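Local coordinates for putative lipoprotein (Bacteroides thetaiotaomicron, PDB 4Q1Z) that is of unknown function but is a two-domain, beta-rich putative lipoprotein of the DUF4876 family, at residues L17-E22 with I98-L103; V125-Q130 with I254-T259; I141-G146 with N184-P189; A157-P162 with K319-R324. One frame throughout, in Å; residues are numbered along the deposited sequence.

Interaction 1 (L17-E22 with I98-L103); sequences LDITVE and IEVQGL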
# COMPACT_ATOMS: atom_id res chain seq x y z
N LEU A 17 9.51 -10.35 28.26
CA LEU A 17 8.75 -10.47 27.04
C LEU A 17 9.33 -11.54 26.13
O LEU A 17 10.45 -11.40 25.62
CB LEU A 17 8.65 -9.12 26.29
CG LEU A 17 8.33 -7.86 27.10
CD1 LEU A 17 8.30 -6.68 26.20
CD2 LEU A 17 7.00 -7.96 27.79
N ASP A 18 8.56 -12.62 25.95
CA ASP A 18 8.90 -13.72 25.05
C ASP A 18 8.35 -13.31 23.71
O ASP A 18 7.19 -13.59 23.40
CB ASP A 18 8.34 -15.07 25.55
CG ASP A 18 8.81 -16.33 24.83
OD1 ASP A 18 9.50 -16.20 23.79
OD2 ASP A 18 8.49 -17.44 25.31
N ILE A 19 9.16 -12.54 22.96
CA ILE A 19 8.80 -12.02 21.65
C ILE A 19 9.08 -13.13 20.64
O ILE A 19 10.16 -13.73 20.64
CB ILE A 19 9.47 -10.66 21.33
CG1 ILE A 19 9.17 -9.65 22.47
CG2 ILE A 19 8.94 -10.11 20.00
CD1 ILE A 19 9.97 -8.40 22.53
N THR A 20 8.05 -13.46 19.85
CA THR A 20 7.96 -14.53 18.87
C THR A 20 8.59 -14.09 17.53
O THR A 20 8.93 -14.96 16.73
CB THR A 20 6.47 -14.96 18.78
OG1 THR A 20 6.10 -15.51 20.05
CG2 THR A 20 6.19 -16.02 17.72
N VAL A 21 8.78 -12.76 17.30
CA VAL A 21 9.42 -12.24 16.09
C VAL A 21 10.92 -12.53 16.19
O VAL A 21 11.54 -12.31 17.23
CB VAL A 21 9.13 -10.73 15.87
CG1 VAL A 21 9.97 -10.15 14.73
CG2 VAL A 21 7.65 -10.48 15.63
N GLU A 22 11.49 -13.06 15.09
CA GLU A 22 12.90 -13.45 14.96
C GLU A 22 13.80 -12.31 14.47
O GLU A 22 13.35 -11.47 13.68
CB GLU A 22 13.03 -14.63 13.96
CG GLU A 22 12.58 -15.99 14.49
CD GLU A 22 12.50 -17.14 13.50
OE1 GLU A 22 13.01 -17.02 12.36
OE2 GLU A 22 11.93 -18.18 13.88
N ILE A 98 5.20 -12.47 29.74
CA ILE A 98 4.21 -12.16 28.70
C ILE A 98 4.68 -12.71 27.39
O ILE A 98 5.78 -12.40 26.95
CB ILE A 98 3.90 -10.63 28.53
CG1 ILE A 98 4.10 -9.76 29.81
CG2 ILE A 98 2.57 -10.40 27.80
CD1 ILE A 98 3.04 -9.84 30.84
N GLU A 99 3.83 -13.49 26.74
CA GLU A 99 4.11 -13.99 25.40
C GLU A 99 3.68 -12.93 24.42
O GLU A 99 2.52 -12.52 24.44
CB GLU A 99 3.36 -15.29 25.17
CG GLU A 99 3.81 -16.06 23.95
CD GLU A 99 3.03 -17.34 23.85
OE1 GLU A 99 2.99 -18.10 24.85
OE2 GLU A 99 2.38 -17.54 22.80
N VAL A 100 4.62 -12.44 23.61
CA VAL A 100 4.39 -11.34 22.66
C VAL A 100 4.52 -11.88 21.24
O VAL A 100 5.61 -12.28 20.82
CB VAL A 100 5.36 -10.15 22.94
CG1 VAL A 100 5.18 -9.03 21.92
CG2 VAL A 100 5.18 -9.62 24.36
N GLN A 101 3.42 -11.91 20.49
CA GLN A 101 3.43 -12.43 19.13
C GLN A 101 3.43 -11.28 18.13
O GLN A 101 2.98 -10.19 18.46
CB GLN A 101 2.27 -13.40 18.90
CG GLN A 101 2.32 -14.63 19.84
CD GLN A 101 2.14 -15.97 19.15
OE1 GLN A 101 2.45 -16.15 17.95
NE2 GLN A 101 1.66 -16.96 19.90
N GLY A 102 4.02 -11.51 16.97
CA GLY A 102 4.13 -10.50 15.93
C GLY A 102 3.34 -10.73 14.66
O GLY A 102 3.11 -11.87 14.23
N LEU A 103 2.94 -9.63 14.02
CA LEU A 103 2.20 -9.61 12.76
C LEU A 103 3.06 -8.91 11.72
O LEU A 103 3.34 -7.74 11.90
CB LEU A 103 0.86 -8.86 12.99
CG LEU A 103 0.04 -8.45 11.71
CD1 LEU A 103 -0.44 -9.67 10.94
CD2 LEU A 103 -1.13 -7.57 12.08
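V100 gives up more surface to this contact than any other residue, with T20 and L17 next, and the pairing of strands 17-19 and 98-103 can be read from these three. V100 sits beside I19, both side chains pointing the same way from the sheet, and its CB meets I19 CG1 at 3.9 Å. Its CG2, which lies anti to the carbonyl carbon, is turned to L17 and approaches L17 CB at 4.0 Å. L17 in turn lies alongside I98 and touches I98 CG1 with CD2. V100 turns both its N and its O to the neighbouring strand: N donates to D18 O at 2.8 Å from well above that carbonyl's plane, while O receives T20 N at 2.9 Å. D18 N closes the pattern on I98 O, 3.0 Å away. Parallel bridges pair L17 with I98, D18 with E99 and I19 with V100, and the short axes, 4.6 Å apart at 27°, agree. It is the parallel neighbour relation within a mixed sheet whose other strand pairs are antiparallel, and V66 of strand 60-72 packs against L17, I98 and V100. After I19 the segment 17-22 leaves the strand. T20 turns its side chain toward 98-103: OG1, anti to the carbonyl carbon (chi1 -64°), makes a weak hydrogen bond to V100 O, and CG2 approaches Q101 OE1. Beyond it, V21 sets CG2 against G102 CA at 3.5 Å.

Interaction 2 (V125-Q130 with I254-T259); sequences VYFRDQ and IPQYLT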
# COMPACT_ATOMS: atom_id res chain seq x y z
N VAL A 125 -19.68 4.05 -22.73
CA VAL A 125 -18.87 3.56 -21.62
C VAL A 125 -18.25 4.78 -20.93
O VAL A 125 -18.27 5.88 -21.51
CB VAL A 125 -17.79 2.50 -22.05
CG1 VAL A 125 -18.42 1.33 -22.80
CG2 VAL A 125 -16.62 3.11 -22.83
N TYR A 126 -17.75 4.60 -19.72
CA TYR A 126 -17.04 5.62 -18.94
C TYR A 126 -15.80 4.95 -18.34
O TYR A 126 -15.95 4.09 -17.48
CB TYR A 126 -17.94 6.25 -17.84
CG TYR A 126 -17.35 7.50 -17.22
CD1 TYR A 126 -17.34 8.71 -17.90
CD2 TYR A 126 -16.82 7.48 -15.92
CE1 TYR A 126 -16.80 9.86 -17.33
CE2 TYR A 126 -16.26 8.62 -15.35
CZ TYR A 126 -16.27 9.82 -16.05
OH TYR A 126 -15.77 10.98 -15.51
N PHE A 127 -14.60 5.29 -18.83
CA PHE A 127 -13.37 4.69 -18.32
C PHE A 127 -12.55 5.72 -17.50
O PHE A 127 -11.39 5.45 -17.18
CB PHE A 127 -12.51 4.11 -19.49
CG PHE A 127 -12.18 5.09 -20.59
CD1 PHE A 127 -11.36 6.19 -20.35
CD2 PHE A 127 -12.75 4.96 -21.85
CE1 PHE A 127 -11.12 7.14 -21.34
CE2 PHE A 127 -12.52 5.91 -22.85
CZ PHE A 127 -11.70 6.98 -22.59
N ARG A 128 -13.14 6.91 -17.19
CA ARG A 128 -12.36 7.97 -16.51
C ARG A 128 -12.53 8.00 -14.98
O ARG A 128 -11.93 8.86 -14.33
CB ARG A 128 -12.65 9.35 -17.08
CG ARG A 128 -12.86 9.35 -18.57
CD ARG A 128 -13.15 10.71 -19.14
NE ARG A 128 -13.11 10.66 -20.60
CZ ARG A 128 -11.99 10.78 -21.30
NH1 ARG A 128 -10.84 11.05 -20.69
NH2 ARG A 128 -12.01 10.66 -22.62
N ASP A 129 -13.29 7.05 -14.41
CA ASP A 129 -13.51 6.99 -12.96
C ASP A 129 -12.38 6.19 -12.21
O ASP A 129 -12.44 6.08 -10.98
CB ASP A 129 -14.92 6.43 -12.63
CG ASP A 129 -15.34 5.17 -13.37
OD1 ASP A 129 -14.48 4.56 -14.06
OD2 ASP A 129 -16.50 4.74 -13.18
N GLN A 130 -11.35 5.70 -12.93
CA GLN A 130 -10.21 4.94 -12.38
C GLN A 130 -9.53 5.66 -11.19
O GLN A 130 -9.28 6.86 -11.26
CB GLN A 130 -9.14 4.68 -13.46
CG GLN A 130 -9.58 3.76 -14.59
CD GLN A 130 -8.43 3.32 -15.49
OE1 GLN A 130 -7.53 4.10 -15.85
NE2 GLN A 130 -8.48 2.07 -15.92
N ILE A 254 -0.90 10.39 -25.97
CA ILE A 254 -2.03 9.78 -25.25
C ILE A 254 -2.74 10.86 -24.38
O ILE A 254 -2.06 11.62 -23.68
CB ILE A 254 -1.59 8.53 -24.44
CG1 ILE A 254 -0.72 7.55 -25.30
CG2 ILE A 254 -2.77 7.80 -23.76
CD1 ILE A 254 -1.40 6.69 -26.38
N PRO A 255 -4.09 10.99 -24.50
CA PRO A 255 -4.81 12.05 -23.75
C PRO A 255 -5.11 11.77 -22.27
O PRO A 255 -5.25 12.73 -21.51
CB PRO A 255 -6.13 12.22 -24.52
CG PRO A 255 -6.22 11.07 -25.46
CD PRO A 255 -5.01 10.19 -25.33
N GLN A 256 -5.27 10.50 -21.86
CA GLN A 256 -5.57 10.09 -20.46
C GLN A 256 -4.66 9.00 -20.11
O GLN A 256 -4.18 8.33 -21.00
CB GLN A 256 -7.02 9.56 -20.22
CG GLN A 256 -8.13 10.03 -21.12
CD GLN A 256 -8.19 9.44 -22.50
OE1 GLN A 256 -7.79 8.30 -22.75
NE2 GLN A 256 -8.74 10.23 -23.43
N TYR A 257 -4.49 8.77 -18.79
CA TYR A 257 -3.71 7.69 -18.27
C TYR A 257 -4.72 6.61 -17.99
O TYR A 257 -5.27 6.49 -16.89
CB TYR A 257 -2.87 8.11 -17.05
CG TYR A 257 -2.03 6.98 -16.48
CD1 TYR A 257 -1.26 6.17 -17.32
CD2 TYR A 257 -2.01 6.72 -15.12
CE1 TYR A 257 -0.53 5.11 -16.81
CE2 TYR A 257 -1.25 5.68 -14.59
CZ TYR A 257 -0.51 4.87 -15.45
OH TYR A 257 0.24 3.84 -14.95
N LEU A 258 -5.05 5.86 -19.05
CA LEU A 258 -6.01 4.78 -18.94
C LEU A 258 -5.25 3.48 -18.85
O LEU A 258 -4.68 3.03 -19.84
CB LEU A 258 -7.02 4.79 -20.12
CG LEU A 258 -7.99 3.61 -20.22
CD1 LEU A 258 -9.01 3.61 -19.09
CD2 LEU A 258 -8.67 3.58 -21.54
N THR A 259 -5.23 2.87 -17.66
CA THR A 259 -4.66 1.54 -17.45
C THR A 259 -5.74 0.52 -17.98
O THR A 259 -6.90 0.88 -18.16
CB THR A 259 -4.18 1.35 -16.00
OG1 THR A 259 -5.25 1.39 -15.06
CG2 THR A 259 -3.12 2.37 -15.60
O HOH W 1 -5.44 5.25 -14.49
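F127 and L258 mark the nearest backbone approach of 125-130 and 254-259, their CA atoms 7.4 Å apart, and neither segment is a regular strand or helix. This is loop-to-loop packing beside the large mixed sheet, between the connection leading into strand 131-136 and the one leading into strand 265-269. With the backbones this far apart, side chains do the bridging. L258 crosses F127 at about a right angle: CD2 stands over one face of the ring, 4.1 Å from its centroid and 19° off the normal, and CD1 reaches F127 CB at 3.6 Å. A chi1 of 55° puts F127 CG between the backbone N and the carbonyl carbon. On the polar side, Q130 stretches across with its chain extended beyond CG and spends its amide on the T259 backbone. T259 N reaches Q130 OE1 in the carbonyl plane, on a lone pair, at 3.2 Å. Q130 NE2 returns a bond to T259 O, which lies close to the amide plane, at 3.0 Å. The same amide is held from outside, NE2 by Y115 O and OE1 by Q200 NE2, and bonds at both ends of the amide are consistent with a fixed rotation. An alanine at Q130 would probably leave T259 N and O without these mates and open a gap beside L258 CD1. T259 OG1 has its own partner in Y132 OH. A single water donates to both Q130 OE1 and Y257 O, 2.7 Å from each, joining two acceptors that themselves stand 3.4 Å apart.

Interaction 3 (I141-G146 with N184-P189); sequences ILYLDG and NGTEYP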
# COMPACT_ATOMS: atom_id res chain seq x y z
N ILE A 141 4.68 8.07 10.62
CA ILE A 141 4.51 8.96 9.47
C ILE A 141 5.51 8.58 8.38
O ILE A 141 6.68 8.32 8.68
CB ILE A 141 4.69 10.45 9.90
CG1 ILE A 141 3.74 10.84 11.03
CG2 ILE A 141 4.58 11.44 8.72
CD1 ILE A 141 4.36 11.78 12.01
N LEU A 142 5.04 8.53 7.12
CA LEU A 142 5.82 8.29 5.91
C LEU A 142 5.69 9.48 5.00
O LEU A 142 4.60 10.06 4.93
CB LEU A 142 5.30 7.06 5.15
CG LEU A 142 5.62 5.67 5.67
CD1 LEU A 142 4.65 4.66 5.08
CD2 LEU A 142 7.09 5.27 5.38
N TYR A 143 6.73 9.80 4.23
CA TYR A 143 6.63 10.90 3.28
C TYR A 143 6.50 10.37 1.88
O TYR A 143 7.36 9.62 1.41
CB TYR A 143 7.81 11.85 3.41
CG TYR A 143 7.75 12.67 4.67
CD1 TYR A 143 7.07 13.88 4.71
CD2 TYR A 143 8.38 12.25 5.84
CE1 TYR A 143 7.03 14.66 5.86
CE2 TYR A 143 8.34 13.01 7.00
CZ TYR A 143 7.66 14.21 7.01
OH TYR A 143 7.61 14.96 8.17
N LEU A 144 5.41 10.76 1.20
CA LEU A 144 5.12 10.32 -0.17
C LEU A 144 6.01 10.98 -1.22
O LEU A 144 6.08 10.49 -2.33
CB LEU A 144 3.65 10.59 -0.54
CG LEU A 144 2.58 9.77 0.17
CD1 LEU A 144 1.25 10.38 -0.09
CD2 LEU A 144 2.60 8.31 -0.29
N ASP A 145 6.68 12.07 -0.87
CA ASP A 145 7.52 12.84 -1.80
C ASP A 145 8.46 11.97 -2.64
O ASP A 145 9.25 11.19 -2.11
CB ASP A 145 8.35 13.87 -1.02
CG ASP A 145 7.53 14.77 -0.15
OD1 ASP A 145 6.68 14.26 0.60
OD2 ASP A 145 7.73 16.00 -0.22
N GLY A 146 8.36 12.11 -3.95
CA GLY A 146 9.22 11.42 -4.90
C GLY A 146 9.08 9.92 -5.05
O GLY A 146 9.92 9.31 -5.73
N ASN A 184 9.64 18.23 -2.22
CA ASN A 184 11.06 18.40 -1.89
C ASN A 184 11.62 17.26 -1.01
O ASN A 184 12.84 17.08 -0.95
CB ASN A 184 11.30 19.77 -1.19
CG ASN A 184 10.93 19.84 0.29
OD1 ASN A 184 9.88 19.34 0.75
ND2 ASN A 184 11.80 20.45 1.09
N GLY A 185 10.74 16.56 -0.30
CA GLY A 185 11.09 15.47 0.60
C GLY A 185 10.25 15.41 1.86
O GLY A 185 10.11 14.35 2.46
N THR A 186 9.66 16.55 2.25
CA THR A 186 8.86 16.66 3.47
C THR A 186 7.49 17.34 3.25
O THR A 186 6.76 17.59 4.22
CB THR A 186 9.68 17.41 4.55
OG1 THR A 186 10.29 18.58 3.97
CG2 THR A 186 10.72 16.50 5.24
N GLU A 187 7.12 17.59 1.99
CA GLU A 187 5.85 18.23 1.64
C GLU A 187 4.61 17.29 1.77
O GLU A 187 3.55 17.78 2.16
CB GLU A 187 5.89 18.78 0.20
CG GLU A 187 6.69 20.06 0.05
CD GLU A 187 6.96 20.46 -1.38
OE1 GLU A 187 6.00 20.87 -2.08
OE2 GLU A 187 8.13 20.37 -1.81
N TYR A 188 4.71 15.99 1.42
CA TYR A 188 3.50 15.16 1.49
C TYR A 188 3.60 14.00 2.48
O TYR A 188 3.73 12.84 2.06
CB TYR A 188 3.06 14.65 0.10
CG TYR A 188 2.93 15.76 -0.91
CD1 TYR A 188 1.75 16.50 -1.01
CD2 TYR A 188 4.00 16.13 -1.71
CE1 TYR A 188 1.64 17.56 -1.92
CE2 TYR A 188 3.91 17.20 -2.60
CZ TYR A 188 2.73 17.90 -2.71
OH TYR A 188 2.65 18.96 -3.59
N PRO A 189 3.44 14.27 3.79
CA PRO A 189 3.44 13.18 4.76
C PRO A 189 2.09 12.47 4.85
O PRO A 189 1.02 13.09 4.71
CB PRO A 189 3.74 13.87 6.08
CG PRO A 189 3.19 15.23 5.92
CD PRO A 189 3.24 15.58 4.47
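The Y143 ring carries T186 CG2 over one face, about 4.1 Å above the plane and displaced toward the rim, while P189 CB comes in obliquely to reach CE1 at 3.4 Å. The Y188 ring has D145 OD1 at its edge, near the ring plane; outside the two segments, W396 and F223 meet this ring edge-to-face. In the backbone, Y143 and P189 form an antiparallel non-hydrogen-bonded pair of the two-stranded sheet made by 142-143 and 189-190. L144 N follows with a 2.8 Å bond to Y188 O, and I141 CG2 lies alongside P189 CB. The polar centre is D145, whose CG is anti to the carbonyl carbon (chi1 -54°). Its OD1 takes Y188 N on the syn side at 2.7 Å. OD2 accepts E187 N, also syn, at 2.8 Å, and G185 N at 3.1 Å, both from the same face of the carboxylate. An alanine at D145 would probably leave the amides of G185, E187 and Y188 without their acceptor and let the 184-188 turn drift. Within that turn, N184 OD1 receives T186 N, an Asx turn, and E187 OE2 receives N184 N. Three backbone N-H groups around one carboxylate would be expected to stabilise its negative charge, offsetting the like charge of E187, whose OE2 lies 4.7 Å from D145 OD2.

Interaction 4 (A157-P162 with K319-R324); sequences ATTKLP and KMNAKR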
# COMPACT_ATOMS: atom_id res chain seq x y z
N ALA A 157 -3.09 -8.30 -19.68
CA ALA A 157 -2.52 -9.64 -19.45
C ALA A 157 -2.61 -10.51 -20.72
O ALA A 157 -3.62 -10.49 -21.44
CB ALA A 157 -3.23 -10.32 -18.29
N THR A 158 -1.53 -11.23 -21.00
CA THR A 158 -1.41 -12.10 -22.16
C THR A 158 -0.43 -13.23 -21.88
O THR A 158 0.48 -13.09 -21.06
CB THR A 158 -1.01 -11.31 -23.42
OG1 THR A 158 -0.89 -12.24 -24.49
CG2 THR A 158 0.29 -10.55 -23.27
N THR A 159 -0.64 -14.35 -22.58
CA THR A 159 0.19 -15.55 -22.52
C THR A 159 1.41 -15.35 -23.42
O THR A 159 2.41 -16.04 -23.24
CB THR A 159 -0.65 -16.80 -22.89
OG1 THR A 159 -1.40 -16.56 -24.10
CG2 THR A 159 -1.59 -17.22 -21.75
N LYS A 160 1.33 -14.39 -24.39
CA LYS A 160 2.41 -13.96 -25.29
C LYS A 160 3.53 -13.38 -24.42
O LYS A 160 3.32 -12.40 -23.70
CB LYS A 160 1.87 -12.94 -26.30
CG LYS A 160 1.79 -13.46 -27.72
CD LYS A 160 0.56 -14.34 -27.98
CE LYS A 160 0.70 -15.09 -29.29
NZ LYS A 160 0.58 -14.19 -30.47
N LEU A 161 4.67 -14.07 -24.38
CA LEU A 161 5.73 -13.70 -23.46
C LEU A 161 6.83 -12.84 -24.04
O LEU A 161 7.54 -13.25 -24.98
CB LEU A 161 6.37 -14.95 -22.84
CG LEU A 161 5.48 -15.80 -21.88
CD1 LEU A 161 6.31 -16.84 -21.17
CD2 LEU A 161 4.72 -14.92 -20.85
N PRO A 162 7.04 -11.67 -23.38
CA PRO A 162 8.15 -10.79 -23.77
C PRO A 162 9.50 -11.44 -23.43
O PRO A 162 9.57 -12.25 -22.49
CB PRO A 162 7.92 -9.53 -22.92
CG PRO A 162 6.51 -9.63 -22.43
CD PRO A 162 6.30 -11.09 -22.25
N LYS A 319 -6.54 -16.18 -16.27
CA LYS A 319 -5.30 -15.54 -16.67
C LYS A 319 -4.16 -15.70 -15.64
O LYS A 319 -3.42 -14.75 -15.39
CB LYS A 319 -5.59 -14.04 -16.94
CG LYS A 319 -6.67 -13.77 -17.99
CD LYS A 319 -6.10 -13.48 -19.37
CE LYS A 319 -6.94 -14.14 -20.45
NZ LYS A 319 -6.39 -13.90 -21.80
N MSE A 320 -3.96 -16.90 -15.07
CA MSE A 320 -2.87 -17.06 -14.07
C MSE A 320 -1.51 -17.31 -14.75
O MSE A 320 -0.47 -17.08 -14.12
CB MSE A 320 -3.14 -18.14 -12.99
CG MSE A 320 -4.55 -18.68 -12.94
SE MSE A 320 -4.75 -19.97 -14.36
CE MSE A 320 -3.06 -21.11 -14.09
N ASN A 321 -1.54 -17.76 -16.02
CA ASN A 321 -0.39 -18.06 -16.87
C ASN A 321 -0.05 -16.84 -17.77
O ASN A 321 0.76 -16.93 -18.71
CB ASN A 321 -0.70 -19.33 -17.71
CG ASN A 321 -2.02 -19.29 -18.47
OD1 ASN A 321 -2.93 -18.47 -18.23
ND2 ASN A 321 -2.17 -20.22 -19.41
N ALA A 322 -0.66 -15.69 -17.46
CA ALA A 322 -0.51 -14.44 -18.18
C ALA A 322 -0.01 -13.28 -17.24
O ALA A 322 -0.30 -12.11 -17.49
CB ALA A 322 -1.84 -14.08 -18.81
N LYS A 323 0.74 -13.63 -16.18
CA LYS A 323 1.27 -12.67 -15.20
C LYS A 323 2.46 -11.84 -15.74
O LYS A 323 3.28 -12.36 -16.50
CB LYS A 323 1.72 -13.41 -13.93
CG LYS A 323 0.56 -13.76 -13.02
CD LYS A 323 0.94 -14.52 -11.74
CE LYS A 323 2.01 -13.91 -10.82
NZ LYS A 323 1.75 -12.51 -10.39
N ARG A 324 2.55 -10.55 -15.33
CA ARG A 324 3.66 -9.66 -15.68
C ARG A 324 4.29 -9.04 -14.41
O ARG A 324 5.32 -8.37 -14.50
CB ARG A 324 3.29 -8.57 -16.72
CG ARG A 324 2.08 -7.67 -16.43
CD ARG A 324 0.85 -8.26 -17.06
NE ARG A 324 -0.23 -7.30 -17.21
CZ ARG A 324 -1.34 -7.27 -16.47
NH1 ARG A 324 -1.50 -8.12 -15.46
NH2 ARG A 324 -2.29 -6.39 -16.73
O HOH W 2 1.11 -10.55 -19.45
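T159 and A322 bring the irregular backbones of 157-162 and 319-324 to a CA separation of 4.5 Å, close enough for small side chains and main-chain atoms to carry the contact. A157 loses the most surface here. Its CB rests on A322 O at 3.5 Å and faces A322 CB at 4.0 Å. A322 CB in turn lies against the T158 carbonyl, and A322 CA makes a CA-H...O contact with T158 O at 3.3 Å, bent to 124° at the hydrogen. At the backbone of A157, the guanidinium of R324 presents one face: A157 N stands 3.4 Å above its plane, offset toward the rim. The polar end of R324 is committed elsewhere, in a salt bridge from NH1 to E312 and hydrogen bonds to carbonyls that include P154 and G155, just before A157. Further along, T159 lies side by side with N321, its CG2 against the end of that side chain. T158 points away and holds its own loop instead, with OG1 accepting K160 N at 3.1 Å in an ST turn. The contact joins loops that follow two strands near one end of the large sheet, 148-152 and 307-312, with 265-269 between them. The direct contacts are van der Waals touches and one CA-H...O approach, and the polar link is a water that accepts from T158 N and donates to A322 O at 2.9 Å; such a seam probably depends on close fit and on that water more than on paired charges.

Interaction 1 stands apart: it joins two strands of the seven-stranded sheet through regular backbone bonds, with a buried apolar face and an exposed polar one, and its centre lies about 47 Å from that of interaction 2. Interactions 2 and 4 join loops of the larger sheet; interaction 3 includes a small two-stranded sheet. Interactions 2 and 4 are both partly buried, their nearest atoms about 8 Å apart, yet the first relies on a side-chain amide gripping backbone and the second on alanine packing and a water. Interaction 3, nested along the chain within the loop closed by interaction 2, is the surface contact, and the one where a carboxylate collects backbone amides.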